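Local coordinates for protein Sec-alkylsulfatase (Pseudomonas sp., PDB 4AXH) that hydrolyses (R)-secondary alkyl sulfates with strict inversion of configuration, yielding (S)-alcohols and sulfate at a zinc-dependent active site, at residues Phe118-Met121 / Pro122-Gln126; Asn297-Pro301 / Gln302-Leu306; Arg620-Asp623 / Leu624-Ile628. All coordinates share one frame; numbering follows the deposited sequence.

Contact 1. Residues Phe118-Met121 / Pro122-Gln126; sequences FEVM and PKLYQ
V120 and M121 both face L124 across a tight beta hairpin, a classic beta bulge that runs into the type II turn M121-L124. The carbonyl of L124 collects both bulge amides: V120 N at 2.8 Å from L124 O in a nearly straight bond (171°), and M121 N by a weak one. In return L124 N donates to M121 O at 2.9 Å. Beyond the bulge, F118 and Q126 form a hydrogen-bonded antiparallel pair, each backbone N bonded to the other's O. The tight side is the face of V120, M121 and L124: L124 CD2 meets V120 CG1 at 4.0 Å, and strand 350-352 covers V120 and M121. Looser is the turn itself, where P122 and K123 are exposed and K123 makes no side-chain contact with 118-121. On the other face E119 and Y125 lie side by side, pointing the same way. With CG anti to the backbone N (chi1 -168°), the extended glutamate follows the ring, its carboxylate turned 26° from the ring plane. E119 CG lies 3.6 Å from Y125 CE2, and E119 OE2 ends 3.1 Å from Y125 OH.

Contact 2. Residues Asn297-Pro301 / Gln302-Leu306; sequences NIYLP and QFKVL
L300 sets CG anti to its carbonyl carbon (chi1 -61°), while V305, with chi1 -37°, places CG2 between its backbone N and carbonyl carbon; L300 CD1 thus reaches V305 CG2 at 3.5 Å. L300 CB also touches F303 CB at 4.0 Å. L124 of the neighbouring hairpin packs on L300, V305 and F303. On the other face stand Y299 and L306, a non-hydrogen-bonded pair, with L306 CD1 against Y299 CB at 3.9 Å and the leucine CB near the plane of the tyrosine ring, at an edge. Farther out, Y299 OH is hydrogen-bonded to R347 O, and its ring stacks with that of Y344. The backbone closes the hairpin: L300 N bonds to V305 O at 3.0 Å. L300 O takes two weak hydrogen bonds, from F303 N at 3.1 Å and from K304 N at 2.8 Å, gathering the turn around one oxygen. P301, Q302 and F303 have helix-like backbone angles; K304 then switches to positive phi (60°). K304 and V305 together face L300, the arrangement of a G1 beta bulge closing the hairpin of strands 296-300 and 305-307.

Contact 3. Residues Arg620-Asp623 / Leu624-Ile628; sequences RKLD and LPTAI
D623 occupies the N-cap position of helix 624-630 and is bonded by the side chain of T626 in the first turn. The threonine OG1 donates to D623 OD2 at 2.8 Å, using the carboxylate's anti lone pair, the one turned away from OD1. The two side chains cross at about a right angle. D623 holds CG anti to its backbone N (chi1 172°), which carries the carboxylate over the start of the helix; T626 has OG1 anti to its carbonyl carbon (chi1 -61°), which brings the hydroxyl back to meet it. The carboxylate also rests on the ring of P625, with D623 OD2 3.3 Å from P625 CG and D623 OD1 3.4 Å from P625 CD. P625 lies in the first turn, where its lack of an N-H breaks no i to i-4 helical bond. The negative charge at this helix end would probably interact favourably with the helix dipole. The main chain starts its ladder at the cap residue: A627 N donates to D623 O at 3.1 Å, and I628 N follows to L624 O at 3.0 Å. One residue before the cap, L622 folds back over the first turn as a hydrophobic staple with A627. In the next shell, L622 packs on Q616 and I617 of helix 611-618, which ends in a Schellman motif at R620, so L622 lies between helix 611-618 and the first turn of helix 624-630, in the C-terminal, SCP2-like part. L624 turns to L642 and F646 of helix 640-646, and A627 O accepts a bond from T632 OG1. The staple's own reach is L622 CD2 to A627 CB, 3.8 Å, with L622 CD1 4.0 Å from T626 CG2.

Contacts 1 and 2 are hairpins in the two facing sheets of the metallo-beta-lactamase fold, with centres 13 Å apart. They meet directly: M121 SD lies 3.6 Å from V305 CG1, and L124 CD2 is 3.7 Å from V305 CG2, joining the sheets through apolar side chains. Both lie near the dinuclear zinc site but supply none of its ligands. The Q126 side chain is about 9 Å from that of the zinc ligand H355, the I298 side chain about 8 Å from that of H179, and each is about 12 Å from a zinc ion. Contact 3 belongs to the C-terminal region: the centres of contacts 1 and 3 are 52 Å apart, as are those of contacts 2 and 3, with nearest atoms about 36 Å apart in each case.

Contact 1. Residues Phe118-Met121 / Pro122-Gln126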
loop_
_atom_site.group_PDB
_atom_site.type_symbol
_atom_site.label_atom_id
_atom_site.label_comp_id
_atom_site.label_asym_id
_atom_site.label_seq_id
_atom_site.Cartn_x
_atom_site.Cartn_y
_atom_site.Cartn_z
ATOM N N PHE A 118 -29.145 25.938 -2.487
ATOM C CA PHE A 118 -28.538 26.817 -3.472
ATOM C C PHE A 118 -28.912 26.445 -4.880
ATOM O O PHE A 118 -28.769 25.278 -5.252
ATOM C CB PHE A 118 -27.000 26.706 -3.378
ATOM C CG PHE A 118 -26.348 26.967 -2.052
ATOM C CD1 PHE A 118 -26.225 25.954 -1.108
ATOM C CD2 PHE A 118 -25.769 28.200 -1.780
ATOM C CE1 PHE A 118 -25.602 26.193 0.112
ATOM C CE2 PHE A 118 -25.160 28.441 -0.555
ATOM C CZ PHE A 118 -25.060 27.430 0.377
ATOM N N GLU A 119 -29.259 27.443 -5.721
ATOM C CA GLU A 119 -29.499 27.209 -7.151
ATOM C C GLU A 119 -28.154 27.275 -7.880
ATOM O O GLU A 119 -27.360 28.156 -7.601
ATOM C CB GLU A 119 -30.463 28.253 -7.725
ATOM C CG GLU A 119 -31.013 27.948 -9.109
ATOM C CD GLU A 119 -32.056 28.938 -9.598
ATOM O OE1 GLU A 119 -31.832 30.166 -9.485
ATOM O OE2 GLU A 119 -33.101 28.480 -10.114
ATOM N N VAL A 120 -27.887 26.324 -8.766
ATOM C CA VAL A 120 -26.681 26.302 -9.584
ATOM C C VAL A 120 -27.095 26.880 -10.935
ATOM O O VAL A 120 -26.440 27.761 -11.482
ATOM C CB VAL A 120 -26.072 24.884 -9.726
ATOM C CG1 VAL A 120 -24.860 24.879 -10.671
ATOM C CG2 VAL A 120 -25.709 24.293 -8.364
ATOM N N MET A 121 -28.214 26.397 -11.436
ATOM C CA MET A 121 -28.879 26.759 -12.689
ATOM C C MET A 121 -30.384 26.484 -12.472
ATOM O O MET A 121 -30.707 25.674 -11.601
ATOM C CB MET A 121 -28.385 25.834 -13.811
ATOM C CG MET A 121 -27.004 26.110 -14.206
ATOM S SD MET A 121 -26.640 25.384 -15.764
ATOM C CE MET A 121 -25.074 26.182 -16.058
ATOM N N PRO A 122 -31.328 27.078 -13.244
ATOM C CA PRO A 122 -32.748 26.716 -13.042
ATOM C C PRO A 122 -32.911 25.214 -13.279
ATOM O O PRO A 122 -32.216 24.686 -14.167
ATOM C CB PRO A 122 -33.485 27.564 -14.083
ATOM C CG PRO A 122 -32.511 28.667 -14.444
ATOM C CD PRO A 122 -31.170 28.045 -14.356
ATOM N N LYS A 123 -33.739 24.510 -12.406
ATOM C CA LYS A 123 -33.976 23.049 -12.408
ATOM C C LYS A 123 -32.777 22.268 -11.782
ATOM O O LYS A 123 -32.767 21.036 -11.836
ATOM C CB LYS A 123 -34.247 22.493 -13.835
ATOM C CG LYS A 123 -35.587 22.828 -14.474
ATOM C CD LYS A 123 -35.688 22.144 -15.867
ATOM C CE LYS A 123 -37.103 22.094 -16.412
ATOM N NZ LYS A 123 -37.289 21.053 -17.461
ATOM N N LEU A 124 -31.774 22.972 -11.211
ATOM C CA LEU A 124 -30.557 22.370 -10.648
ATOM C C LEU A 124 -30.132 23.046 -9.348
ATOM O O LEU A 124 -29.663 24.189 -9.350
ATOM C CB LEU A 124 -29.430 22.405 -11.681
ATOM C CG LEU A 124 -28.227 21.533 -11.406
ATOM C CD1 LEU A 124 -28.565 20.073 -11.635
ATOM C CD2 LEU A 124 -27.041 21.934 -12.281
ATOM N N TYR A 125 -30.329 22.333 -8.236
ATOM C CA TYR A 125 -30.064 22.818 -6.895
ATOM C C TYR A 125 -29.102 21.915 -6.121
ATOM O O TYR A 125 -28.774 20.803 -6.552
ATOM C CB TYR A 125 -31.378 23.021 -6.119
ATOM C CG TYR A 125 -32.363 23.903 -6.851
ATOM C CD1 TYR A 125 -33.155 23.395 -7.878
ATOM C CD2 TYR A 125 -32.491 25.249 -6.537
ATOM C CE1 TYR A 125 -34.010 24.218 -8.604
ATOM C CE2 TYR A 125 -33.394 26.067 -7.219
ATOM C CZ TYR A 125 -34.140 25.550 -8.260
ATOM O OH TYR A 125 -35.008 26.352 -8.965
ATOM N N GLN A 126 -28.630 22.415 -4.977
ATOM C CA GLN A 126 -27.702 21.698 -4.149
ATOM C C GLN A 126 -27.959 22.037 -2.700
ATOM O O GLN A 126 -28.238 23.198 -2.374
ATOM C CB GLN A 126 -26.282 22.091 -4.561
ATOM C CG GLN A 126 -25.254 20.990 -4.417
ATOM C CD GLN A 126 -24.057 21.209 -5.319
ATOM O OE1 GLN A 126 -23.549 20.125 -5.867
ATOM N NE2 GLN A 126 -23.529 22.322 -5.461
#

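Contact 2. Residues Asn297-Pro301 / Gln302-Leu306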
loop_
_atom_site.group_PDB
_atom_site.type_symbol
_atom_site.label_atom_id
_atom_site.label_comp_id
_atom_site.label_asym_id
_atom_site.label_seq_id
_atom_site.Cartn_x
_atom_site.Cartn_y
_atom_site.Cartn_z
ATOM N N ASN A 297 -17.750 10.126 -12.236
ATOM C CA ASN A 297 -18.135 11.533 -12.400
ATOM C C ASN A 297 -19.450 11.545 -13.197
ATOM O O ASN A 297 -19.788 10.575 -13.869
ATOM C CB ASN A 297 -17.055 12.333 -13.149
ATOM C CG ASN A 297 -15.735 12.443 -12.441
ATOM O OD1 ASN A 297 -15.665 12.623 -11.221
ATOM N ND2 ASN A 297 -14.657 12.397 -13.205
ATOM N N ILE A 298 -20.208 12.605 -13.078
ATOM C CA ILE A 298 -21.488 12.714 -13.754
ATOM C C ILE A 298 -21.547 14.030 -14.510
ATOM O O ILE A 298 -21.482 15.096 -13.901
ATOM C CB ILE A 298 -22.681 12.521 -12.780
ATOM C CG1 ILE A 298 -22.550 11.216 -11.973
ATOM C CG2 ILE A 298 -24.044 12.584 -13.524
ATOM C CD1 ILE A 298 -22.123 11.395 -10.605
ATOM N N TYR A 299 -21.621 13.957 -15.838
ATOM C CA TYR A 299 -21.735 15.156 -16.658
ATOM C C TYR A 299 -23.213 15.320 -17.044
ATOM O O TYR A 299 -23.941 14.337 -17.190
ATOM C CB TYR A 299 -20.772 15.110 -17.879
ATOM C CG TYR A 299 -20.929 16.249 -18.868
ATOM C CD1 TYR A 299 -20.488 17.533 -18.562
ATOM C CD2 TYR A 299 -21.450 16.026 -20.142
ATOM C CE1 TYR A 299 -20.613 18.578 -19.479
ATOM C CE2 TYR A 299 -21.554 17.057 -21.077
ATOM C CZ TYR A 299 -21.145 18.334 -20.739
ATOM O OH TYR A 299 -21.321 19.346 -21.650
ATOM N N LEU A 300 -23.659 16.561 -17.101
ATOM C CA LEU A 300 -25.020 16.905 -17.453
ATOM C C LEU A 300 -24.985 17.658 -18.768
ATOM O O LEU A 300 -24.829 18.891 -18.778
ATOM C CB LEU A 300 -25.718 17.705 -16.338
ATOM C CG LEU A 300 -25.823 16.970 -15.018
ATOM C CD1 LEU A 300 -26.407 17.861 -13.948
ATOM C CD2 LEU A 300 -26.621 15.687 -15.165
ATOM N N PRO A 301 -25.069 16.908 -19.904
ATOM C CA PRO A 301 -24.995 17.571 -21.223
ATOM C C PRO A 301 -26.007 18.690 -21.446
ATOM O O PRO A 301 -25.630 19.717 -22.005
ATOM C CB PRO A 301 -25.067 16.422 -22.239
ATOM C CG PRO A 301 -25.493 15.237 -21.476
ATOM C CD PRO A 301 -25.194 15.443 -20.041
ATOM N N GLN A 302 -27.226 18.548 -20.909
ATOM C CA GLN A 302 -28.295 19.545 -21.028
ATOM C C GLN A 302 -27.987 20.827 -20.291
ATOM O O GLN A 302 -28.416 21.902 -20.726
ATOM C CB GLN A 302 -29.627 19.001 -20.496
ATOM C CG GLN A 302 -30.212 17.824 -21.266
ATOM C CD GLN A 302 -31.199 17.048 -20.421
ATOM O OE1 GLN A 302 -31.325 17.219 -19.196
ATOM N NE2 GLN A 302 -31.914 16.157 -21.057
ATOM N N PHE A 303 -27.279 20.717 -19.156
ATOM C CA PHE A 303 -26.977 21.833 -18.268
ATOM C C PHE A 303 -25.578 22.421 -18.463
ATOM O O PHE A 303 -25.325 23.532 -17.977
ATOM C CB PHE A 303 -27.133 21.371 -16.815
ATOM C CG PHE A 303 -28.541 21.053 -16.383
ATOM C CD1 PHE A 303 -29.092 19.801 -16.626
ATOM C CD2 PHE A 303 -29.287 21.975 -15.663
ATOM C CE1 PHE A 303 -30.391 19.511 -16.232
ATOM C CE2 PHE A 303 -30.584 21.676 -15.249
ATOM C CZ PHE A 303 -31.129 20.448 -15.545
ATOM N N LYS A 304 -24.681 21.691 -19.170
ATOM C CA LYS A 304 -23.286 22.112 -19.383
ATOM C C LYS A 304 -22.563 22.260 -18.015
ATOM O O LYS A 304 -21.758 23.192 -17.818
ATOM C CB LYS A 304 -23.177 23.404 -20.241
ATOM C CG LYS A 304 -23.129 23.172 -21.742
ATOM C CD LYS A 304 -22.641 24.425 -22.470
ATOM C CE LYS A 304 -21.422 24.149 -23.317
ATOM N NZ LYS A 304 -20.434 25.266 -23.258
ATOM N N VAL A 305 -22.905 21.350 -17.048
ATOM C CA VAL A 305 -22.358 21.286 -15.688
ATOM C C VAL A 305 -21.668 19.943 -15.501
ATOM O O VAL A 305 -22.144 18.928 -16.036
ATOM C CB VAL A 305 -23.331 21.632 -14.510
ATOM C CG1 VAL A 305 -24.296 22.757 -14.839
ATOM C CG2 VAL A 305 -24.088 20.429 -14.017
ATOM N N LEU A 306 -20.537 19.932 -14.772
ATOM C CA LEU A 306 -19.801 18.701 -14.492
ATOM C C LEU A 306 -19.755 18.439 -12.997
ATOM O O LEU A 306 -19.446 19.343 -12.213
ATOM C CB LEU A 306 -18.395 18.699 -15.125
ATOM C CG LEU A 306 -17.459 17.520 -14.801
ATOM C CD1 LEU A 306 -17.896 16.252 -15.493
ATOM C CD2 LEU A 306 -16.055 17.836 -15.150
#

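Contact 3. Residues Arg620-Asp623 / Leu624-Ile628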
loop_
_atom_site.group_PDB
_atom_site.type_symbol
_atom_site.label_atom_id
_atom_site.label_comp_id
_atom_site.label_asym_id
_atom_site.label_seq_id
_atom_site.Cartn_x
_atom_site.Cartn_y
_atom_site.Cartn_z
ATOM N N ARG A 620 -26.188 -10.912 18.048
ATOM C CA ARG A 620 -26.229 -11.396 19.437
ATOM C C ARG A 620 -27.596 -11.221 20.107
ATOM O O ARG A 620 -27.707 -11.209 21.339
ATOM C CB ARG A 620 -25.006 -10.939 20.281
ATOM C CG ARG A 620 -23.676 -11.086 19.526
ATOM C CD ARG A 620 -22.503 -11.569 20.361
ATOM N NE ARG A 620 -21.406 -12.028 19.496
ATOM C CZ ARG A 620 -21.282 -13.272 19.026
ATOM N NH1 ARG A 620 -22.175 -14.204 19.345
ATOM N NH2 ARG A 620 -20.279 -13.584 18.216
ATOM N N LYS A 621 -28.651 -11.133 19.259
ATOM C CA LYS A 621 -30.048 -11.055 19.682
ATOM C C LYS A 621 -30.532 -12.484 19.991
ATOM O O LYS A 621 -31.154 -12.703 21.036
ATOM C CB LYS A 621 -30.925 -10.355 18.632
ATOM C CG LYS A 621 -31.371 -8.979 19.113
ATOM C CD LYS A 621 -30.672 -7.845 18.373
ATOM C CE LYS A 621 -29.606 -7.045 19.120
ATOM N NZ LYS A 621 -28.764 -7.837 20.058
ATOM N N LEU A 622 -30.183 -13.455 19.101
ATOM C CA LEU A 622 -30.463 -14.893 19.203
ATOM C C LEU A 622 -29.216 -15.669 19.655
ATOM O O LEU A 622 -28.112 -15.444 19.164
ATOM C CB LEU A 622 -31.012 -15.442 17.869
ATOM C CG LEU A 622 -31.183 -16.964 17.703
ATOM C CD1 LEU A 622 -32.375 -17.492 18.492
ATOM C CD2 LEU A 622 -31.361 -17.313 16.251
ATOM N N ASP A 623 -29.423 -16.574 20.601
ATOM C CA ASP A 623 -28.422 -17.416 21.237
ATOM C C ASP A 623 -28.278 -18.739 20.466
ATOM O O ASP A 623 -29.228 -19.165 19.810
ATOM C CB ASP A 623 -28.890 -17.640 22.692
ATOM C CG ASP A 623 -28.123 -18.633 23.541
ATOM O OD1 ASP A 623 -26.872 -18.545 23.579
ATOM O OD2 ASP A 623 -28.778 -19.449 24.232
ATOM N N LEU A 624 -27.090 -19.377 20.531
ATOM C CA LEU A 624 -26.826 -20.658 19.861
ATOM C C LEU A 624 -27.737 -21.819 20.361
ATOM O O LEU A 624 -28.516 -22.302 19.538
ATOM C CB LEU A 624 -25.320 -21.048 19.893
ATOM C CG LEU A 624 -24.650 -21.403 18.564
ATOM C CD1 LEU A 624 -23.166 -21.686 18.752
ATOM C CD2 LEU A 624 -25.346 -22.580 17.892
ATOM N N PRO A 625 -27.719 -22.274 21.655
ATOM C CA PRO A 625 -28.631 -23.374 22.047
ATOM C C PRO A 625 -30.128 -23.056 21.915
ATOM O O PRO A 625 -30.911 -23.963 21.617
ATOM C CB PRO A 625 -28.205 -23.715 23.477
ATOM C CG PRO A 625 -27.520 -22.514 23.967
ATOM C CD PRO A 625 -26.869 -21.864 22.794
ATOM N N THR A 626 -30.509 -21.765 22.078
ATOM C CA THR A 626 -31.874 -21.252 21.906
ATOM C C THR A 626 -32.328 -21.516 20.457
ATOM O O THR A 626 -33.463 -21.948 20.237
ATOM C CB THR A 626 -31.897 -19.755 22.266
ATOM O OG1 THR A 626 -31.511 -19.595 23.632
ATOM C CG2 THR A 626 -33.251 -19.095 22.024
ATOM N N ALA A 627 -31.417 -21.283 19.485
ATOM C CA ALA A 627 -31.625 -21.494 18.052
ATOM C C ALA A 627 -31.723 -22.970 17.710
ATOM O O ALA A 627 -32.556 -23.331 16.876
ATOM C CB ALA A 627 -30.498 -20.859 17.263
ATOM N N ILE A 628 -30.863 -23.821 18.344
ATOM C CA ILE A 628 -30.845 -25.284 18.178
ATOM C C ILE A 628 -32.213 -25.850 18.551
ATOM O O ILE A 628 -32.796 -26.598 17.761
ATOM C CB ILE A 628 -29.719 -25.988 19.002
ATOM C CG1 ILE A 628 -28.304 -25.397 18.761
ATOM C CG2 ILE A 628 -29.739 -27.512 18.818
ATOM C CD1 ILE A 628 -27.762 -25.443 17.368
#